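Local coordinates for protein putative metal-dependent phosphoesterase (Bifidobacterium adolescentis, PDB 3O0F) that hydrolyses phosphoester bonds at an active site of two iron ions and one zinc ion, and binds AMP, probably acting on nucleotides or nucleic acids, at residues D16-T21 / H86-Q91; D57-A62 / L68-G73; R112-M117 / I127-V132. All coordinates share one frame; numbering follows the deposited sequence. Where two conformers were deposited one is given.

Contact 1: D16-T21 / H86-Q91; sequences DIHCHT and HMLAFQ. With FE (Fe (III) ion), chain E; FE (Fe (III) ion), chain D.
The dinuclear iron site of the PHP fold, a distorted TIM-like barrel, is backed by Leu88 against His18 and Phe90 against Ile17. Strands 15-19 and 83-90 have two other strands between them in the sheet, and the paired side chains meet across the barrel interior without any hydrogen bond between the segments. Leu88 CD2 sits over the middle of one imidazole face of His18, 3.9 Å from the ring centroid and 6° off the normal, a CH-pi contact over the ring centre. The ring is gripped at both nitrogens. NE2 binds an iron ion at 2.2 Å, while ND1 is hydrogen-bonded to Glu231, a second-shell residue that probably fixes the rotation of the ring. With CG anti to the backbone N (chi1 -162°), the imidazole of His18 is carried toward the iron, which His20 NE2 also binds at 2.3 Å; Glu75 and Asp261 are further ligands. Strand 83-90 supplies a ligand of the second iron, His86 ND1 at 2.4 Å, alongside Glu75 and His203. Water 1 bridges the two ions, so Glu75 and this water both link the ligands of one segment to those of the other. Farther from the metals, the side chains of Ile17 and Phe90 cross at about a right angle, Ile17 CD1 lying 3.7 Å from Phe90 CZ, and Ile284 of helix 278-287 packs against both. The carbonyl oxygen of Ile17 is buried with no hydrogen-bonding partner; it faces the edge of the Phe90 ring, near its plane, with Ile17 O 3.3 Å from Phe90 CZ.

Contact 2: D57-A62 / L68-G73; sequences DEATEA and LPLLLG
Leu70 reaches from its strand onto the backbone and side chains of Ala59 and Thr60, and these three residues carry most of the contact between helix 56-66 and strand 70-80. The two elements are consecutive in a beta-alpha-beta unit that begins with strand 44-47, with which Leu71 pairs through backbone bonds to Val45 and Ile47. Over the short segments, helix and strand run almost exactly antiparallel, at 176°, with their axes 9.1 Å apart. One methyl of Leu70 does the work: CD2 lies 3.6 Å from Ala59 CB and 3.4 Å from Ala59 O, and it also comes within 3.6 Å of Thr60 N. It thus rests on the peptide link between the two helical residues as much as on a side chain. Leu70 CG stands anti to the backbone N (chi1 176°), which extends the side chain toward the helix. Ile47 of strand 44-47 and Pro30 of helix 30-39 also touch the Ala59 methyl. Thr60 also meets Leu72, two residues on from Leu70, whose end bends toward the helix; the side chains cross at about a right angle, with Thr60 OG1 3.8 Å from Leu72 CD1. That hydroxyl is already hydrogen-bonded to the carbonyl oxygen of Trp56 one turn earlier, so toward Leu72 it acts as a packing surface. Just beyond the contact, Trp56 NE1 bonds to Gly73 O and ties helix to strand directionally. Between 57-62 and 68-73 themselves no hydrogen bond forms, so cohesion there rests on dispersion and the burial of methyl groups, which is apolar and non-directional.

Contact 3: R112-M117 / I127-V132; sequences RRTKRM and ITWDDV. With AMP (adenosine monophosphate), chain B.
Lys115 lays its aliphatic chain over one face of the Trp129 indole, a CH-pi contact that packs the long helix 97-124 against the first turn of helix 129-133. Lys115 CG is 3.4 Å from the centroid of the six-membered ring, 15° off its normal, and CE continues along the same face to lie 3.6 Å from Trp129 NE1. Beyond CG the lysine is extended, which keeps the chain along the indole. Thr114 CG2 adds a looser touch, 4.2 Å from Trp129 CZ3, while Leu111 and Val118 of the same helix also contact the indole. The start of the short helix is fixed by a capping box: Asp131 N donates to Thr128 OG1 at 3.2 Å, and Thr128 N returns a bond to Asp131 OD2, met from above the carboxylate plane. Elsewhere on helix 97-124, Arg113 reaches the AMP phosphate; Arg110 and Arg146 also hydrogen-bond to the nucleotide. The Arg113 chain is bent at chi2 and chi3, SE of Met117, present as selenomethionine, lies over one guanidinium face toward its rim, and NH1 is hydrogen-bonded to Ile178 O. Arg113 NH2 makes the firm bond, 2.6 Å to AMP O2P, which lies at the guanidinium edge, near its plane.

Overall arrangement
Along the chain, contact 2 falls between the two segments of contact 1, and contact 3 follows both. Contacts 1 and 2 are adjoining parts of one barrel sheet, their centres about 12 Å apart: strands 70-80 and 83-90 are neighbours, Gln91 OE1 probably accepts a hydrogen bond from Leu72 N at 2.8 Å, and Ile17 packs on Leu71. Contact 3 stands apart, its centre about 26 Å from that of contact 1 and 31 Å from that of contact 2, on helix 97-124, which follows strand 83-90. Contact 1 brings iron ligands together, and contact 2 packs a helix on the neighbouring strand. AMP spans the gap, touching His86 of contact 1 and bonded through its phosphate to Arg113 of contact 3.

Contact 1: D16-T21 / H86-Q91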
loop_
_atom_site.group_PDB
_atom_site.type_symbol
_atom_site.label_atom_id
_atom_site.label_comp_id
_atom_site.label_asym_id
_atom_site.label_seq_id
_atom_site.Cartn_x
_atom_site.Cartn_y
_atom_site.Cartn_z
ATOM N N ASP A 16 10.467 8.469 1.777
ATOM C CA ASP A 16 9.272 7.798 2.275
ATOM C C ASP A 16 8.665 7.018 1.095
ATOM O O ASP A 16 8.095 7.625 0.178
ATOM C CB ASP A 16 8.268 8.816 2.822
ATOM C CG ASP A 16 7.054 8.157 3.469
ATOM O OD1 ASP A 16 6.875 6.949 3.322
ATOM O OD2 ASP A 16 6.291 8.836 4.175
ATOM N N ILE A 17 8.796 5.689 1.090
ATOM C CA ILE A 17 8.397 4.938 -0.117
ATOM C C ILE A 17 7.033 4.244 -0.012
ATOM O O ILE A 17 6.712 3.368 -0.802
ATOM C CB ILE A 17 9.507 3.962 -0.605
ATOM C CG1 ILE A 17 9.664 2.765 0.314
ATOM C CG2 ILE A 17 10.820 4.698 -0.783
ATOM C CD1 ILE A 17 10.693 1.797 -0.184
ATOM N N HIS A 18 6.241 4.638 0.983
ATOM C CA HIS A 18 4.941 4.025 1.235
ATOM C C HIS A 18 3.855 5.101 1.454
ATOM O O HIS A 18 3.515 5.411 2.598
ATOM C CB HIS A 18 5.070 3.149 2.463
ATOM C CG HIS A 18 3.981 2.144 2.616
ATOM N ND1 HIS A 18 4.125 1.010 3.402
ATOM C CD2 HIS A 18 2.716 2.115 2.124
ATOM C CE1 HIS A 18 3.000 0.314 3.351
ATOM N NE2 HIS A 18 2.135 0.964 2.585
ATOM N N CYS A 19 3.331 5.661 0.368
ATOM C CA CYS A 19 2.397 6.803 0.433
ATOM C C CYS A 19 1.221 6.548 -0.516
ATOM O O CYS A 19 1.431 6.114 -1.654
ATOM C CB CYS A 19 3.084 8.109 0.058
ATOM S SG CYS A 19 4.594 8.443 0.972
ATOM N N HIS A 20 -0.001 6.769 -0.009
ATOM C CA HIS A 20 -1.250 6.580 -0.743
ATOM C C HIS A 20 -1.920 7.917 -1.095
ATOM O O HIS A 20 -1.779 8.893 -0.360
ATOM C CB HIS A 20 -2.197 5.738 0.105
ATOM C CG HIS A 20 -1.686 4.365 0.375
ATOM N ND1 HIS A 20 -2.053 3.280 -0.365
ATOM C CD2 HIS A 20 -0.809 3.906 1.302
ATOM C CE1 HIS A 20 -1.425 2.208 0.078
ATOM N NE2 HIS A 20 -0.655 2.563 1.078
ATOM N N THR A 21 -2.692 7.922 -2.188
ATOM C CA THR A 21 -3.322 9.103 -2.714
ATOM C C THR A 21 -4.783 8.823 -2.991
ATOM O O THR A 21 -5.267 7.725 -2.765
ATOM C CB THR A 21 -2.625 9.572 -4.041
ATOM O OG1 THR A 21 -3.018 8.730 -5.142
ATOM C CG2 THR A 21 -1.063 9.618 -3.860
ATOM N N HIS A 86 0.302 -7.578 2.337
ATOM C CA HIS A 86 0.436 -6.497 1.395
ATOM C C HIS A 86 1.888 -6.464 0.895
ATOM O O HIS A 86 2.836 -6.548 1.691
ATOM C CB HIS A 86 0.024 -5.191 2.085
ATOM C CG HIS A 86 -1.462 -5.067 2.289
ATOM N ND1 HIS A 86 -2.078 -3.883 2.623
ATOM C CD2 HIS A 86 -2.459 -5.979 2.159
ATOM C CE1 HIS A 86 -3.382 -4.072 2.718
ATOM N NE2 HIS A 86 -3.641 -5.336 2.438
HETATM N N MSE A 87 2.031 -6.389 -0.427
HETATM C CA MSE A 87 3.325 -6.411 -1.093
HETATM C C MSE A 87 3.525 -5.067 -1.769
HETATM O O MSE A 87 2.704 -4.661 -2.575
HETATM C CB MSE A 87 3.326 -7.453 -2.189
HETATM C CG MSE A 87 2.873 -8.840 -1.700
HETATM SE SE MSE A 87 4.304 -9.953 -1.042
HETATM C CE MSE A 87 5.798 -8.741 -0.833
ATOM N N LEU A 88 4.651 -4.431 -1.513
ATOM C CA LEU A 88 5.027 -3.204 -2.193
ATOM C C LEU A 88 5.869 -3.611 -3.419
ATOM O O LEU A 88 6.811 -4.406 -3.286
ATOM C CB LEU A 88 5.850 -2.338 -1.236
ATOM C CG LEU A 88 5.152 -1.733 -0.021
ATOM C CD1 LEU A 88 6.195 -1.157 0.919
ATOM C CD2 LEU A 88 4.130 -0.659 -0.372
ATOM N N ALA A 89 5.502 -3.072 -4.581
ATOM C CA ALA A 89 6.121 -3.386 -5.873
ATOM C C ALA A 89 6.603 -2.099 -6.468
ATOM O O ALA A 89 5.825 -1.169 -6.631
ATOM C CB ALA A 89 5.121 -4.015 -6.806
ATOM N N PHE A 90 7.894 -2.009 -6.733
ATOM C CA PHE A 90 8.446 -0.763 -7.254
ATOM C C PHE A 90 9.138 -0.988 -8.606
ATOM O O PHE A 90 9.756 -2.047 -8.844
ATOM C CB PHE A 90 9.493 -0.199 -6.300
ATOM C CG PHE A 90 8.950 0.161 -4.950
ATOM C CD1 PHE A 90 8.195 1.319 -4.784
ATOM C CD2 PHE A 90 9.182 -0.658 -3.867
ATOM C CE1 PHE A 90 7.649 1.635 -3.526
ATOM C CE2 PHE A 90 8.694 -0.327 -2.600
ATOM C CZ PHE A 90 7.920 0.812 -2.447
ATOM N N GLN A 91 9.086 0.053 -9.422
ATOM C CA GLN A 91 9.901 0.157 -10.642
ATOM C C GLN A 91 9.761 -1.038 -11.559
ATOM O O GLN A 91 10.751 -1.643 -11.984
ATOM C CB GLN A 91 11.374 0.426 -10.272
ATOM C CG GLN A 91 11.554 1.774 -9.498
ATOM C CD GLN A 91 11.275 3.003 -10.356
ATOM O OE1 GLN A 91 10.401 3.813 -10.036
ATOM N NE2 GLN A 91 12.036 3.156 -11.452
HETATM FE FE FE E . -0.072 1.003 2.661
HETATM FE FE FE D . -0.828 -2.169 3.814
HETATM O O HOH W 1 0.137 -0.441 4.146
#

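Contact 2: D57-A62 / L68-G73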
loop_
_atom_site.group_PDB
_atom_site.type_symbol
_atom_site.label_atom_id
_atom_site.label_comp_id
_atom_site.label_asym_id
_atom_site.label_seq_id
_atom_site.Cartn_x
_atom_site.Cartn_y
_atom_site.Cartn_z
ATOM N N ASP A 57 1.504 8.699 -13.883
ATOM C CA ASP A 57 1.700 9.888 -14.743
ATOM C C ASP A 57 1.616 11.196 -13.954
ATOM O O ASP A 57 2.482 12.030 -14.045
ATOM C CB ASP A 57 0.666 9.924 -15.876
ATOM C CG ASP A 57 0.883 8.814 -16.926
ATOM O OD1 ASP A 57 1.919 8.114 -16.882
ATOM O OD2 ASP A 57 -0.006 8.636 -17.798
ATOM N N GLU A 58 0.586 11.357 -13.139
ATOM C CA GLU A 58 0.506 12.541 -12.266
ATOM C C GLU A 58 1.707 12.688 -11.321
ATOM O O GLU A 58 2.249 13.796 -11.170
ATOM C CB GLU A 58 -0.802 12.552 -11.474
ATOM C CG GLU A 58 -1.979 12.909 -12.373
ATOM C CD GLU A 58 -3.253 13.252 -11.617
ATOM O OE1 GLU A 58 -3.210 13.484 -10.374
ATOM O OE2 GLU A 58 -4.316 13.303 -12.288
ATOM N N ALA A 59 2.113 11.597 -10.679
ATOM C CA ALA A 59 3.265 11.645 -9.766
ATOM C C ALA A 59 4.539 12.036 -10.524
ATOM O O ALA A 59 5.337 12.829 -10.056
ATOM C CB ALA A 59 3.461 10.263 -9.044
ATOM N N THR A 60 4.743 11.450 -11.699
ATOM C CA THR A 60 5.950 11.756 -12.483
ATOM C C THR A 60 5.991 13.240 -12.853
ATOM O O THR A 60 7.025 13.913 -12.705
ATOM C CB THR A 60 6.040 10.853 -13.740
ATOM O OG1 THR A 60 6.088 9.489 -13.313
ATOM C CG2 THR A 60 7.312 11.162 -14.563
ATOM N N GLU A 61 4.865 13.744 -13.335
ATOM C CA GLU A 61 4.774 15.150 -13.724
ATOM C C GLU A 61 5.108 16.068 -12.547
ATOM O O GLU A 61 5.855 17.033 -12.683
ATOM C CB GLU A 61 3.384 15.474 -14.281
ATOM C CG GLU A 61 3.084 14.767 -15.624
ATOM C CD GLU A 61 1.611 14.897 -16.048
ATOM O OE1 GLU A 61 1.272 15.908 -16.708
ATOM O OE2 GLU A 61 0.792 14.000 -15.728
ATOM N N ALA A 62 4.518 15.770 -11.398
ATOM C CA ALA A 62 4.745 16.543 -10.175
ATOM C C ALA A 62 6.228 16.536 -9.812
ATOM O O ALA A 62 6.831 17.572 -9.470
ATOM C CB ALA A 62 3.875 15.983 -9.034
ATOM N N LEU A 68 11.656 16.742 -7.140
ATOM C CA LEU A 68 11.886 15.773 -6.096
ATOM C C LEU A 68 11.867 14.414 -6.741
ATOM O O LEU A 68 10.869 14.054 -7.372
ATOM C CB LEU A 68 10.816 15.839 -5.009
ATOM C CG LEU A 68 11.024 14.878 -3.842
ATOM C CD1 LEU A 68 12.094 15.399 -2.899
ATOM C CD2 LEU A 68 9.700 14.703 -3.142
ATOM N N PRO A 69 12.946 13.663 -6.565
ATOM C CA PRO A 69 13.052 12.284 -7.028
ATOM C C PRO A 69 11.866 11.454 -6.566
ATOM O O PRO A 69 11.441 11.556 -5.404
ATOM C CB PRO A 69 14.329 11.784 -6.339
ATOM C CG PRO A 69 15.109 13.004 -6.040
ATOM C CD PRO A 69 14.133 14.082 -5.803
ATOM N N LEU A 70 11.421 10.563 -7.441
ATOM C CA LEU A 70 10.223 9.754 -7.240
ATOM C C LEU A 70 10.467 8.283 -7.543
ATOM O O LEU A 70 11.053 7.956 -8.568
ATOM C CB LEU A 70 9.173 10.262 -8.192
ATOM C CG LEU A 70 7.851 9.525 -8.244
ATOM C CD1 LEU A 70 7.117 9.833 -6.944
ATOM C CD2 LEU A 70 7.059 9.983 -9.436
ATOM N N LEU A 71 9.971 7.386 -6.689
ATOM C CA LEU A 71 9.890 5.959 -7.010
ATOM C C LEU A 71 8.452 5.621 -7.385
ATOM O O LEU A 71 7.486 6.101 -6.748
ATOM C CB LEU A 71 10.393 5.145 -5.785
ATOM C CG LEU A 71 11.231 3.890 -5.756
ATOM C CD1 LEU A 71 12.523 4.073 -6.535
ATOM C CD2 LEU A 71 11.500 3.492 -4.263
ATOM N N LEU A 72 8.281 4.855 -8.455
ATOM C CA LEU A 72 6.970 4.453 -8.909
ATOM C C LEU A 72 6.623 3.087 -8.314
ATOM O O LEU A 72 7.354 2.120 -8.503
ATOM C CB LEU A 72 6.860 4.436 -10.439
ATOM C CG LEU A 72 6.911 5.852 -11.086
ATOM C CD1 LEU A 72 7.039 5.827 -12.602
ATOM C CD2 LEU A 72 5.722 6.739 -10.627
ATOM N N GLY A 73 5.517 3.027 -7.569
ATOM C CA GLY A 73 5.187 1.822 -6.842
ATOM C C GLY A 73 3.707 1.526 -6.732
ATOM O O GLY A 73 2.850 2.296 -7.155
#

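Contact 3: R112-M117 / I127-V132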
loop_
_atom_site.group_PDB
_atom_site.type_symbol
_atom_site.label_atom_id
_atom_site.label_comp_id
_atom_site.label_asym_id
_atom_site.label_seq_id
_atom_site.Cartn_x
_atom_site.Cartn_y
_atom_site.Cartn_z
ATOM N N ARG A 112 -16.875 -5.394 -6.501
ATOM C CA ARG A 112 -17.970 -6.315 -6.280
ATOM C C ARG A 112 -18.216 -6.537 -4.797
ATOM O O ARG A 112 -19.349 -6.489 -4.331
ATOM C CB ARG A 112 -17.628 -7.647 -6.935
ATOM C CG ARG A 112 -18.816 -8.535 -7.148
ATOM C CD ARG A 112 -18.441 -9.763 -7.951
ATOM N NE ARG A 112 -18.320 -10.929 -7.094
ATOM C CZ ARG A 112 -19.362 -11.544 -6.550
ATOM N NH1 ARG A 112 -20.584 -11.088 -6.774
ATOM N NH2 ARG A 112 -19.183 -12.607 -5.785
ATOM N N ARG A 113 -17.125 -6.780 -4.077
ATOM C CA ARG A 113 -17.133 -7.013 -2.649
ATOM C C ARG A 113 -17.636 -5.797 -1.861
ATOM O O ARG A 113 -18.358 -5.923 -0.851
ATOM C CB ARG A 113 -15.682 -7.278 -2.237
ATOM C CG ARG A 113 -15.426 -8.008 -0.964
ATOM C CD ARG A 113 -15.216 -7.136 0.278
ATOM N NE ARG A 113 -14.415 -5.944 0.110
ATOM C CZ ARG A 113 -13.473 -5.514 0.961
ATOM N NH1 ARG A 113 -13.135 -6.168 2.069
ATOM N NH2 ARG A 113 -12.839 -4.400 0.669
ATOM N N THR A 114 -17.179 -4.622 -2.284
ATOM C CA THR A 114 -17.398 -3.404 -1.524
ATOM C C THR A 114 -18.863 -2.995 -1.709
ATOM O O THR A 114 -19.503 -2.558 -0.764
ATOM C CB THR A 114 -16.352 -2.318 -1.909
ATOM O OG1 THR A 114 -15.031 -2.798 -1.577
ATOM C CG2 THR A 114 -16.582 -1.009 -1.142
ATOM N N LYS A 115 -19.397 -3.221 -2.906
ATOM C CA LYS A 115 -20.826 -3.035 -3.164
ATOM C C LYS A 115 -21.661 -3.950 -2.264
ATOM O O LYS A 115 -22.630 -3.516 -1.677
ATOM C CB LYS A 115 -21.172 -3.349 -4.616
ATOM C CG LYS A 115 -20.838 -2.278 -5.611
ATOM C CD LYS A 115 -21.263 -2.706 -7.035
ATOM C CE LYS A 115 -21.274 -1.529 -8.013
ATOM N NZ LYS A 115 -21.088 -1.976 -9.427
ATOM N N ARG A 116 -21.277 -5.219 -2.147
ATOM C CA ARG A 116 -22.090 -6.172 -1.368
ATOM C C ARG A 116 -22.048 -5.796 0.101
ATOM O O ARG A 116 -23.049 -5.889 0.778
ATOM C CB ARG A 116 -21.656 -7.630 -1.587
ATOM C CG ARG A 116 -22.282 -8.274 -2.852
ATOM C CD ARG A 116 -21.857 -9.736 -3.078
ATOM N NE ARG A 116 -20.439 -9.837 -3.455
ATOM C CZ ARG A 116 -19.544 -10.688 -2.930
ATOM N NH1 ARG A 116 -19.911 -11.577 -1.997
ATOM N NH2 ARG A 116 -18.267 -10.657 -3.354
HETATM N N MSE A 117 -20.899 -5.312 0.568
HETATM C CA MSE A 117 -20.790 -4.768 1.922
HETATM C C MSE A 117 -21.682 -3.581 2.161
HETATM O O MSE A 117 -22.276 -3.491 3.219
HETATM C CB MSE A 117 -19.362 -4.362 2.232
HETATM C CG MSE A 117 -18.513 -5.527 2.604
HETATM SE SE MSE A 117 -16.822 -4.984 3.370
HETATM C CE MSE A 117 -17.391 -3.862 4.905
ATOM N N ILE A 127 -26.475 4.928 4.642
ATOM C CA ILE A 127 -25.472 4.983 3.573
ATOM C C ILE A 127 -26.073 4.344 2.333
ATOM O O ILE A 127 -26.869 3.405 2.436
ATOM C CB ILE A 127 -24.197 4.213 3.946
ATOM C CG1 ILE A 127 -23.289 5.089 4.808
ATOM C CG2 ILE A 127 -23.417 3.777 2.690
ATOM C CD1 ILE A 127 -22.747 6.281 4.093
ATOM N N THR A 128 -25.707 4.864 1.164
ATOM C CA THR A 128 -26.118 4.285 -0.118
ATOM C C THR A 128 -24.858 4.081 -0.923
ATOM O O THR A 128 -23.797 4.620 -0.591
ATOM C CB THR A 128 -27.084 5.233 -0.878
ATOM O OG1 THR A 128 -26.412 6.467 -1.191
ATOM C CG2 THR A 128 -28.364 5.558 -0.015
ATOM N N TRP A 129 -24.961 3.318 -1.994
ATOM C CA TRP A 129 -23.837 3.161 -2.889
ATOM C C TRP A 129 -23.354 4.524 -3.355
ATOM O O TRP A 129 -22.151 4.771 -3.377
ATOM C CB TRP A 129 -24.175 2.226 -4.055
ATOM C CG TRP A 129 -22.995 1.947 -4.939
ATOM C CD1 TRP A 129 -22.903 2.175 -6.286
ATOM C CD2 TRP A 129 -21.721 1.430 -4.531
ATOM N NE1 TRP A 129 -21.655 1.819 -6.741
ATOM C CE2 TRP A 129 -20.912 1.352 -5.689
ATOM C CE3 TRP A 129 -21.192 1.003 -3.306
ATOM C CZ2 TRP A 129 -19.601 0.873 -5.659
ATOM C CZ3 TRP A 129 -19.881 0.515 -3.279
ATOM C CH2 TRP A 129 -19.109 0.454 -4.452
ATOM N N ASP A 130 -24.273 5.443 -3.670
ATOM C CA ASP A 130 -23.869 6.793 -4.086
ATOM C C ASP A 130 -23.106 7.606 -3.046
ATOM O O ASP A 130 -22.306 8.475 -3.403
ATOM C CB ASP A 130 -25.068 7.633 -4.528
ATOM C CG ASP A 130 -25.622 7.210 -5.882
ATOM O OD1 ASP A 130 -24.981 6.393 -6.571
ATOM O OD2 ASP A 130 -26.712 7.713 -6.251
ATOM N N ASP A 131 -23.384 7.406 -1.768
ATOM C CA ASP A 131 -22.613 8.116 -0.754
ATOM C C ASP A 131 -21.163 7.612 -0.802
ATOM O O ASP A 131 -20.210 8.385 -0.667
ATOM C CB ASP A 131 -23.218 7.907 0.641
ATOM C CG ASP A 131 -24.678 8.360 0.723
ATOM O OD1 ASP A 131 -25.085 9.268 -0.058
ATOM O OD2 ASP A 131 -25.422 7.804 1.569
ATOM N N VAL A 132 -20.999 6.319 -1.052
ATOM C CA VAL A 132 -19.633 5.745 -1.158
ATOM C C VAL A 132 -18.956 6.244 -2.420
ATOM O O VAL A 132 -17.792 6.676 -2.389
ATOM C CB VAL A 132 -19.627 4.212 -1.121
ATOM C CG1 VAL A 132 -18.183 3.680 -1.248
ATOM C CG2 VAL A 132 -20.289 3.718 0.169
HETATM P P AMP B . -9.804 -3.398 2.329
HETATM O O1P AMP B . -8.558 -3.761 1.607
HETATM O O2P AMP B . -10.817 -2.863 1.351
HETATM O O3P AMP B . -10.347 -4.485 3.260
HETATM O "O5'" AMP B . -9.430 -2.156 3.275
HETATM C "C5'" AMP B . -8.557 -2.337 4.363
HETATM C "C4'" AMP B . -7.530 -1.250 4.278
HETATM O "O4'" AMP B . -8.033 0.030 4.748
HETATM C "C3'" AMP B . -6.306 -1.599 5.117
HETATM O "O3'" AMP B . -5.239 -1.946 4.244
HETATM C "C2'" AMP B . -6.052 -0.238 5.744
HETATM O "O2'" AMP B . -4.956 0.060 6.609
HETATM C "C1'" AMP B . -6.869 0.813 5.006
HETATM N N9 AMP B . -7.124 2.021 5.811
HETATM C C8 AMP B . -7.096 3.268 5.333
HETATM N N7 AMP B . -7.380 4.151 6.314
HETATM C C5 AMP B . -7.596 3.461 7.445
HETATM C C6 AMP B . -7.934 3.781 8.842
HETATM N N6 AMP B . -8.105 5.077 9.261
HETATM N N1 AMP B . -8.086 2.740 9.685
HETATM C C2 AMP B . -7.935 1.454 9.322
HETATM N N3 AMP B . -7.619 1.095 8.070
HETATM C C4 AMP B . -7.431 2.041 7.109
#